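Local coordinates for uncharacterized protein (Pyrobaculum aerophilum, PDB 2ZYZ) that probably serves as the structural subunit of a splicing endonuclease and may bind nucleic acid, at residues C[37-42]-C[46-51]; C[26-31]-C[87-92]; C[74-79]-C[100-105]. One frame throughout, in Å; residues are numbered along the deposited sequence.

Contact 1 of 3, residues C[37-42]-C[46-51]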
loop_
_atom_site.group_PDB
_atom_site.type_symbol
_atom_site.label_atom_id
_atom_site.label_comp_id
_atom_site.label_asym_id
_atom_site.label_seq_id
_atom_site.Cartn_x
_atom_site.Cartn_y
_atom_site.Cartn_z
ATOM N N PHE C 37 -9.782 -10.173 28.577
ATOM C CA PHE C 37 -8.470 -10.753 28.759
ATOM C C PHE C 37 -7.890 -10.498 30.138
ATOM O O PHE C 37 -8.141 -9.508 30.727
ATOM C CB PHE C 37 -7.479 -10.244 27.715
ATOM C CG PHE C 37 -7.693 -10.789 26.366
ATOM C CD1 PHE C 37 -8.725 -10.383 25.633
ATOM C CD2 PHE C 37 -6.830 -11.700 25.830
ATOM C CE1 PHE C 37 -8.904 -10.879 24.398
ATOM C CE2 PHE C 37 -7.002 -12.201 24.610
ATOM C CZ PHE C 37 -8.052 -11.791 23.891
ATOM N N LYS C 38 -7.066 -11.415 30.603
ATOM C CA LYS C 38 -6.137 -11.041 31.623
ATOM C C LYS C 38 -4.713 -11.037 31.258
ATOM O O LYS C 38 -4.254 -11.861 30.531
ATOM C CB LYS C 38 -6.355 -11.743 32.940
ATOM C CG LYS C 38 -6.183 -10.739 34.137
ATOM C CD LYS C 38 -5.128 -9.589 33.896
ATOM C CE LYS C 38 -5.597 -8.224 34.203
ATOM N NZ LYS C 38 -7.064 -8.152 34.172
ATOM N N ILE C 39 -3.995 -10.078 31.801
ATOM C CA ILE C 39 -2.612 -9.967 31.478
ATOM C C ILE C 39 -1.816 -10.906 32.334
ATOM O O ILE C 39 -1.948 -10.865 33.541
ATOM C CB ILE C 39 -2.076 -8.556 31.645
ATOM C CG1 ILE C 39 -3.014 -7.532 31.049
ATOM C CG2 ILE C 39 -0.715 -8.443 31.035
ATOM C CD1 ILE C 39 -3.406 -7.792 29.681
ATOM N N ILE C 40 -0.966 -11.709 31.709
ATOM C CA ILE C 40 -0.285 -12.818 32.360
ATOM C C ILE C 40 1.116 -12.410 32.745
ATOM O O ILE C 40 1.483 -12.514 33.875
ATOM C CB ILE C 40 -0.234 -14.093 31.494
ATOM C CG1 ILE C 40 -1.626 -14.581 31.137
ATOM C CG2 ILE C 40 0.605 -15.150 32.120
ATOM C CD1 ILE C 40 -2.455 -14.706 32.222
ATOM N N GLU C 41 1.863 -11.870 31.801
ATOM C CA GLU C 41 3.248 -11.520 31.999
ATOM C C GLU C 41 3.716 -10.458 31.003
ATOM O O GLU C 41 3.432 -10.536 29.836
ATOM C CB GLU C 41 4.128 -12.754 31.924
ATOM C CG GLU C 41 5.466 -12.548 32.536
ATOM C CD GLU C 41 6.448 -13.579 32.121
ATOM O OE1 GLU C 41 6.098 -14.421 31.316
ATOM O OE2 GLU C 41 7.576 -13.550 32.589
ATOM N N GLN C 42 4.445 -9.474 31.489
ATOM C CA GLN C 42 5.104 -8.554 30.603
ATOM C C GLN C 42 6.496 -8.990 30.350
ATOM O O GLN C 42 7.245 -9.136 31.277
ATOM C CB GLN C 42 5.052 -7.147 31.158
ATOM C CG GLN C 42 5.519 -6.099 30.211
ATOM C CD GLN C 42 4.384 -5.569 29.395
ATOM O OE1 GLN C 42 3.295 -5.547 29.879
ATOM N NE2 GLN C 42 4.643 -5.108 28.179
ATOM N N LYS C 46 6.735 -3.697 25.022
ATOM C CA LYS C 46 5.856 -3.918 23.899
ATOM C C LYS C 46 5.480 -5.354 23.627
ATOM O O LYS C 46 4.708 -5.618 22.748
ATOM C CB LYS C 46 6.377 -3.252 22.659
ATOM C CG LYS C 46 6.027 -1.840 22.674
ATOM C CD LYS C 46 6.611 -1.104 21.562
ATOM C CE LYS C 46 8.058 -1.467 21.269
ATOM N NZ LYS C 46 8.478 -0.686 20.075
ATOM N N ILE C 47 6.031 -6.258 24.413
ATOM C CA ILE C 47 5.700 -7.667 24.331
ATOM C C ILE C 47 5.108 -8.200 25.634
ATOM O O ILE C 47 5.653 -8.007 26.648
ATOM C CB ILE C 47 6.903 -8.492 23.946
ATOM C CG1 ILE C 47 7.526 -7.977 22.659
ATOM C CG2 ILE C 47 6.531 -9.883 23.821
ATOM C CD1 ILE C 47 8.735 -8.598 22.296
ATOM N N PHE C 48 3.969 -8.845 25.549
ATOM C CA PHE C 48 3.337 -9.394 26.725
ATOM C C PHE C 48 2.495 -10.608 26.394
ATOM O O PHE C 48 2.222 -10.825 25.284
ATOM C CB PHE C 48 2.518 -8.388 27.496
ATOM C CG PHE C 48 1.388 -7.807 26.736
ATOM C CD1 PHE C 48 0.135 -8.333 26.824
ATOM C CD2 PHE C 48 1.565 -6.704 25.936
ATOM C CE1 PHE C 48 -0.868 -7.799 26.165
ATOM C CE2 PHE C 48 0.520 -6.185 25.285
ATOM C CZ PHE C 48 -0.697 -6.764 25.390
ATOM N N ILE C 49 2.137 -11.381 27.406
ATOM C CA ILE C 49 1.240 -12.505 27.258
ATOM C C ILE C 49 -0.059 -12.156 27.920
ATOM O O ILE C 49 -0.050 -11.675 29.009
ATOM C CB ILE C 49 1.805 -13.759 27.940
ATOM C CG1 ILE C 49 3.152 -14.089 27.355
ATOM C CG2 ILE C 49 0.859 -14.955 27.773
ATOM C CD1 ILE C 49 3.900 -15.102 28.033
ATOM N N ALA C 50 -1.172 -12.436 27.263
ATOM C CA ALA C 50 -2.463 -12.256 27.861
ATOM C C ALA C 50 -3.344 -13.413 27.477
ATOM O O ALA C 50 -3.060 -14.085 26.561
ATOM C CB ALA C 50 -3.066 -11.021 27.458
ATOM N N GLU C 51 -4.434 -13.610 28.193
ATOM C CA GLU C 51 -5.237 -14.825 28.085
ATOM C C GLU C 51 -6.731 -14.554 28.074
ATOM O O GLU C 51 -7.208 -13.823 28.873
ATOM C CB GLU C 51 -4.932 -15.767 29.220
ATOM C CG GLU C 51 -5.969 -16.857 29.369
ATOM C CD GLU C 51 -5.481 -18.093 30.100
ATOM O OE1 GLU C 51 -6.086 -19.157 29.848
ATOM O OE2 GLU C 51 -4.551 -18.009 30.933
#
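Ile40 carries CG1 beside its own backbone N and anti to its carbonyl carbon (chi1 -59°), which brings the branch against strand 47-51: CG1 lies 4.0 Å from Glu51 CB, and Ile40 CB meets Ile49 CG2 at 4.0 Å. Gln42 starts with CG anti to its backbone N and then bends at chi2 (91°), laying the amide across the base of Phe48 with amide and ring planes 37° apart; Gln42 OE1 is 3.8 Å from Phe48 CB, while NE2 hydrogen-bonds to the O of Asp44, further along the same strand. The two strands form a beta hairpin interrupted by a classic beta bulge, in which Ile40 and Glu41 both stand opposite Ile49. Ile49 O accepts a good bond from Ile40 N (2.9 Å) and a weak one from Glu41 N (3.4 Å), and Ile49 N returns a nearly straight bond to Glu41 O at 2.9 Å. At the bulge Ile40 sets out toward the partner strand, consistent with the extra residue breaking the regular pattern of faces. Before it, Lys38 and Glu51 form a hydrogen-bonded pair with bonds in both directions, and the small methyl of Ala50 accommodates Ile39, whose CD1 is 3.9 Å from Ala50 CB. Phe48, Ala50 and Ile39 share the apolar face beneath helix 23-34, where aromatic bulk suits Phe48, its ring meeting those of Phe29 and Phe58. On the other face, the Glu51 carboxylate forms a salt bridge with Arg55.

Contact 2 of 3, residues C[26-31]-C[87-92]; sequences EQVFKD and VLALVS
This is a small, buried, wholly apolar contact between a helix and a sheet: one turn of helix 23-34 rests on strand 86-91, an inner strand of the mixed sheet. Val28 is the helix residue that makes it, its two methyls reaching two residues of the strand that lie on the same face. CG1 of Val28 meets Ala89 CB at 3.9 Å, and CG2 of Val28 packs closely on CG2 of Val91 at 3.5 Å, the two valine side chains crossing at a slant. The torsion of Val28 allows both contacts: CG1 stands anti to the backbone N (chi1 176°) and CG2 anti to the carbonyl carbon, so the fork straddles the spacing between Ala89 and Val91. The alanine suits its place because its single methyl lets the helix come near, with Val28 CA and Ala89 CA 7.1 Å apart. Beta-branched valine suits both an extended strand, as at Val91, and a short-reaching helix contact, as at Val28. Leu90, between the two strand partners, turns to the other face and packs on Tyr100. Nearby, Asp31 on the same helix ties its OD2 to Arg35 in a salt bridge and to the hydroxyl of Tyr99 on strand 97-104, a polar link beside the apolar one. A helix thus packs by its aliphatic side on every second residue, Ala89 and Val91, of an inner strand, the helix-on-sheet layering of alpha/beta folds.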
loop_
_atom_site.group_PDB
_atom_site.type_symbol
_atom_site.label_atom_id
_atom_site.label_comp_id
_atom_site.label_asym_id
_atom_site.label_seq_id
_atom_site.Cartn_x
_atom_site.Cartn_y
_atom_site.Cartn_z
ATOM N N GLU C 26 -0.825 1.789 27.219
ATOM C CA GLU C 26 -1.876 1.608 28.185
ATOM C C GLU C 26 -3.219 1.432 27.532
ATOM O O GLU C 26 -4.018 0.723 28.023
ATOM C CB GLU C 26 -1.904 2.679 29.258
ATOM C CG GLU C 26 -2.578 2.254 30.577
ATOM C CD GLU C 26 -2.058 0.936 31.286
ATOM O OE1 GLU C 26 -0.848 0.679 31.417
ATOM O OE2 GLU C 26 -2.884 0.188 31.791
ATOM N N GLN C 27 -3.439 2.051 26.393
ATOM C CA GLN C 27 -4.702 1.886 25.671
ATOM C C GLN C 27 -4.944 0.418 25.280
ATOM O O GLN C 27 -6.043 -0.022 25.223
ATOM C CB GLN C 27 -4.729 2.766 24.442
ATOM C CG GLN C 27 -4.911 4.189 24.735
ATOM C CD GLN C 27 -6.300 4.460 25.200
ATOM O OE1 GLN C 27 -7.220 4.518 24.395
ATOM N NE2 GLN C 27 -6.475 4.555 26.448
ATOM N N VAL C 28 -3.877 -0.289 24.985
ATOM C CA VAL C 28 -3.977 -1.674 24.610
ATOM C C VAL C 28 -4.397 -2.514 25.831
ATOM O O VAL C 28 -5.237 -3.326 25.733
ATOM C CB VAL C 28 -2.682 -2.206 24.052
ATOM C CG1 VAL C 28 -2.759 -3.689 23.743
ATOM C CG2 VAL C 28 -2.261 -1.420 22.852
ATOM N N PHE C 29 -3.804 -2.241 26.981
ATOM C CA PHE C 29 -4.137 -2.974 28.196
ATOM C C PHE C 29 -5.599 -2.744 28.549
ATOM O O PHE C 29 -6.306 -3.639 28.816
ATOM C CB PHE C 29 -3.229 -2.582 29.355
ATOM C CG PHE C 29 -1.835 -3.087 29.233
ATOM C CD1 PHE C 29 -1.573 -4.382 28.917
ATOM C CD2 PHE C 29 -0.776 -2.257 29.446
ATOM C CE1 PHE C 29 -0.330 -4.806 28.808
ATOM C CE2 PHE C 29 0.456 -2.710 29.348
ATOM C CZ PHE C 29 0.684 -3.980 29.016
ATOM N N LYS C 30 -6.025 -1.510 28.482
ATOM C CA LYS C 30 -7.383 -1.154 28.774
ATOM C C LYS C 30 -8.350 -1.834 27.852
ATOM O O LYS C 30 -9.362 -2.286 28.286
ATOM C CB LYS C 30 -7.626 0.340 28.671
ATOM C CG LYS C 30 -6.947 1.180 29.648
ATOM C CD LYS C 30 -7.562 2.527 29.700
ATOM C CE LYS C 30 -7.042 3.349 30.819
ATOM N NZ LYS C 30 -7.748 3.051 32.047
ATOM N N ASP C 31 -8.023 -1.872 26.569
ATOM C CA ASP C 31 -8.863 -2.520 25.579
ATOM C C ASP C 31 -8.974 -4.008 25.776
ATOM O O ASP C 31 -10.016 -4.521 25.716
ATOM C CB ASP C 31 -8.437 -2.189 24.141
ATOM C CG ASP C 31 -9.439 -2.654 23.105
ATOM O OD1 ASP C 31 -10.479 -2.047 22.984
ATOM O OD2 ASP C 31 -9.186 -3.594 22.408
ATOM N N VAL C 87 -0.270 -11.976 18.203
ATOM C CA VAL C 87 -1.229 -10.954 17.858
ATOM C C VAL C 87 -0.477 -9.644 17.876
ATOM O O VAL C 87 0.183 -9.340 18.813
ATOM C CB VAL C 87 -2.409 -10.871 18.841
ATOM C CG1 VAL C 87 -3.384 -9.820 18.456
ATOM C CG2 VAL C 87 -3.128 -12.162 18.905
ATOM N N LEU C 88 -0.588 -8.908 16.803
ATOM C CA LEU C 88 -0.070 -7.562 16.721
ATOM C C LEU C 88 -1.141 -6.588 17.157
ATOM O O LEU C 88 -2.169 -6.556 16.615
ATOM C CB LEU C 88 0.364 -7.232 15.301
ATOM C CG LEU C 88 1.399 -8.164 14.735
ATOM C CD1 LEU C 88 1.696 -7.931 13.298
ATOM C CD2 LEU C 88 2.589 -8.305 15.587
ATOM N N ALA C 89 -0.847 -5.781 18.147
ATOM C CA ALA C 89 -1.792 -4.818 18.592
ATOM C C ALA C 89 -1.408 -3.490 17.975
ATOM O O ALA C 89 -0.462 -2.931 18.360
ATOM C CB ALA C 89 -1.750 -4.712 20.080
ATOM N N LEU C 90 -2.195 -3.016 17.037
ATOM C CA LEU C 90 -1.880 -1.797 16.321
ATOM C C LEU C 90 -2.553 -0.591 16.934
ATOM O O LEU C 90 -3.719 -0.593 17.074
ATOM C CB LEU C 90 -2.310 -1.906 14.878
ATOM C CG LEU C 90 -1.951 -3.207 14.166
ATOM C CD1 LEU C 90 -2.444 -3.234 12.803
ATOM C CD2 LEU C 90 -0.601 -3.547 14.185
ATOM N N VAL C 91 -1.795 0.422 17.275
ATOM C CA VAL C 91 -2.363 1.558 17.963
ATOM C C VAL C 91 -2.206 2.841 17.173
ATOM O O VAL C 91 -1.137 3.153 16.742
ATOM C CB VAL C 91 -1.713 1.770 19.327
ATOM C CG1 VAL C 91 -2.521 2.717 20.157
ATOM C CG2 VAL C 91 -1.545 0.499 20.013
ATOM N N SER C 92 -3.304 3.543 16.958
ATOM C CA SER C 92 -3.261 4.776 16.212
ATOM C C SER C 92 -2.609 5.883 17.022
ATOM O O SER C 92 -2.448 5.763 18.150
ATOM C CB SER C 92 -4.643 5.220 15.809
ATOM O OG SER C 92 -5.226 5.791 16.897
#

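Contact 3 of 3, residues C[74-79]-C[100-105]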
loop_
_atom_site.group_PDB
_atom_site.type_symbol
_atom_site.label_atom_id
_atom_site.label_comp_id
_atom_site.label_asym_id
_atom_site.label_seq_id
_atom_site.Cartn_x
_atom_site.Cartn_y
_atom_site.Cartn_z
ATOM N N SER C 74 11.646 -12.185 14.977
ATOM C CA SER C 74 11.975 -12.645 16.303
ATOM C C SER C 74 10.731 -12.879 17.170
ATOM O O SER C 74 10.653 -13.802 17.865
ATOM C CB SER C 74 12.880 -11.632 16.968
ATOM O OG SER C 74 13.189 -12.045 18.244
ATOM N N VAL C 75 9.785 -11.969 17.111
ATOM C CA VAL C 75 8.605 -12.071 17.897
ATOM C C VAL C 75 7.776 -13.279 17.466
ATOM O O VAL C 75 7.311 -14.025 18.258
ATOM C CB VAL C 75 7.790 -10.788 17.817
ATOM C CG1 VAL C 75 6.564 -10.898 18.563
ATOM C CG2 VAL C 75 8.586 -9.640 18.238
ATOM N N ILE C 76 7.643 -13.460 16.170
ATOM C CA ILE C 76 6.937 -14.595 15.643
ATOM C C ILE C 76 7.623 -15.884 16.091
ATOM O O ILE C 76 7.020 -16.778 16.484
ATOM C CB ILE C 76 6.881 -14.519 14.132
ATOM C CG1 ILE C 76 6.038 -13.330 13.704
ATOM C CG2 ILE C 76 6.465 -15.794 13.581
ATOM C CD1 ILE C 76 6.093 -12.988 12.299
ATOM N N ASN C 77 8.914 -15.895 16.062
ATOM C CA ASN C 77 9.637 -17.050 16.504
ATOM C C ASN C 77 9.437 -17.281 17.990
ATOM O O ASN C 77 9.324 -18.348 18.411
ATOM C CB ASN C 77 11.118 -16.856 16.197
ATOM C CG ASN C 77 11.950 -18.083 16.477
ATOM O OD1 ASN C 77 12.919 -18.033 17.194
ATOM N ND2 ASN C 77 11.591 -19.160 15.877
ATOM N N MET C 78 9.441 -16.253 18.794
ATOM C CA MET C 78 9.071 -16.435 20.188
ATOM C C MET C 78 7.709 -17.112 20.362
ATOM O O MET C 78 7.545 -17.938 21.163
ATOM C CB MET C 78 9.039 -15.100 20.892
ATOM C CG MET C 78 9.907 -14.935 22.010
ATOM S SD MET C 78 9.574 -13.413 22.846
ATOM C CE MET C 78 10.168 -12.372 21.687
ATOM N N GLY C 79 6.733 -16.755 19.558
ATOM C CA GLY C 79 5.462 -17.386 19.717
ATOM C C GLY C 79 5.529 -18.865 19.422
ATOM O O GLY C 79 4.875 -19.637 20.053
ATOM N N TYR C 100 -4.242 -7.747 14.621
ATOM C CA TYR C 100 -4.037 -8.697 13.569
ATOM C C TYR C 100 -3.268 -9.942 14.079
ATOM O O TYR C 100 -2.288 -9.814 14.696
ATOM C CB TYR C 100 -3.278 -8.052 12.397
ATOM C CG TYR C 100 -4.120 -7.298 11.400
ATOM C CD1 TYR C 100 -4.702 -6.089 11.705
ATOM C CD2 TYR C 100 -4.327 -7.793 10.150
ATOM C CE1 TYR C 100 -5.454 -5.418 10.818
ATOM C CE2 TYR C 100 -5.069 -7.123 9.252
ATOM C CZ TYR C 100 -5.662 -5.948 9.577
ATOM O OH TYR C 100 -6.398 -5.309 8.641
ATOM N N TYR C 101 -3.714 -11.119 13.710
ATOM C CA TYR C 101 -2.840 -12.270 13.780
ATOM C C TYR C 101 -1.679 -12.181 12.815
ATOM O O TYR C 101 -1.828 -11.688 11.756
ATOM C CB TYR C 101 -3.574 -13.583 13.479
ATOM C CG TYR C 101 -4.816 -13.817 14.266
ATOM C CD1 TYR C 101 -6.028 -13.842 13.650
ATOM C CD2 TYR C 101 -4.773 -14.056 15.599
ATOM C CE1 TYR C 101 -7.126 -14.044 14.315
ATOM C CE2 TYR C 101 -5.909 -14.279 16.296
ATOM C CZ TYR C 101 -7.096 -14.270 15.625
ATOM O OH TYR C 101 -8.254 -14.463 16.279
ATOM N N VAL C 102 -0.544 -12.729 13.208
ATOM C CA VAL C 102 0.536 -12.958 12.294
ATOM C C VAL C 102 1.199 -14.324 12.527
ATOM O O VAL C 102 1.252 -14.765 13.628
ATOM C CB VAL C 102 1.552 -11.848 12.365
ATOM C CG1 VAL C 102 2.176 -11.808 13.665
ATOM C CG2 VAL C 102 2.523 -11.951 11.327
ATOM N N ARG C 103 1.667 -14.951 11.477
ATOM C CA ARG C 103 2.368 -16.212 11.559
ATOM C C ARG C 103 3.398 -16.327 10.456
ATOM O O ARG C 103 3.256 -15.679 9.494
ATOM C CB ARG C 103 1.394 -17.362 11.436
ATOM C CG ARG C 103 0.839 -17.587 10.118
ATOM C CD ARG C 103 -0.356 -18.507 10.233
ATOM N NE ARG C 103 -0.587 -19.283 9.038
ATOM C CZ ARG C 103 -1.193 -18.820 7.975
ATOM N NH1 ARG C 103 -1.613 -17.581 7.986
ATOM N NH2 ARG C 103 -1.376 -19.575 6.913
ATOM N N LYS C 104 4.396 -17.173 10.602
ATOM C CA LYS C 104 5.220 -17.567 9.476
ATOM C C LYS C 104 4.566 -18.694 8.721
ATOM O O LYS C 104 4.296 -19.678 9.275
ATOM C CB LYS C 104 6.580 -18.018 9.966
ATOM C CG LYS C 104 7.621 -18.377 8.952
ATOM C CD LYS C 104 9.054 -18.178 9.435
ATOM C CE LYS C 104 10.075 -18.555 8.372
ATOM N NZ LYS C 104 11.483 -18.726 8.900
ATOM N N ILE C 105 4.361 -18.522 7.432
ATOM C CA ILE C 105 3.728 -19.527 6.625
ATOM C C ILE C 105 4.724 -20.584 6.226
ATOM O O ILE C 105 5.848 -20.296 5.918
ATOM C CB ILE C 105 3.119 -18.893 5.379
ATOM C CG1 ILE C 105 1.963 -17.997 5.775
ATOM C CG2 ILE C 105 2.728 -19.908 4.394
ATOM C CD1 ILE C 105 1.513 -17.046 4.736
#
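Apolar contact dominates between segment 74-79 of helix 69-81 and segment 100-105, which lies on strand 97-104, and Ile76 makes all the close approaches from the helix side. Its extended branch ends with CD1 3.8 Å from Val102 CG2, while CG1 of Ile76 stands 4.2 Å from Val102 CG1; the two side chains cross at about a right angle. Val102 holds CG1 between its backbone N and carbonyl carbon (chi1 64°), which leaves both methyls turned to the isoleucine. The other branch of Ile76, CG2, touches backbone and side chain further along: it is 3.9 Å from Lys104 N and 4.2 Å from Lys104 CB. A branched isoleucine thus serves two residues of one strand face. Of the polar side chains, Lys104 carries NZ away from the helix to an acidic side chain of a neighbouring chain, with which it pairs in charge. The Arg103 side chain leaves from the other face, and Ile105 CG1 covers one face of its guanidinium. The axes of helix 74-79 and strand 100-104 cross at 86° and approach to 8.4 Å. Val86 and Leu88 of strand 86-91 flank Val102 within the sheet, and strand 97-104, the last of this chain's sheet, pairs antiparallel with a strand of that neighbouring chain, continuing the sheet across the interface.

In the fold
All three contacts reach one five-stranded mixed sheet, whose strands follow chain order. Contact 1 is the hairpin at one border; contact 3 involves the opposite border strand, their centres about 16 Å apart. The centres of contacts 1 and 2 lie about 11 Å apart, and the two meet where Phe48 reaches Val28; the centres of contacts 2 and 3 are about 17 Å apart, joined through neighbouring strands 86-91 and 97-104. Helices 23-34 and 69-81 cover opposite faces, and helix 69-81 belongs to a beta-alpha-beta crossover between the parallel strands 55-62 and 86-91. Along the chain, contact 1 falls between the two segments of contact 2, while contacts 2 and 3 interleave, tying early and late elements into one domain whose last strand extends the sheet into another subunit.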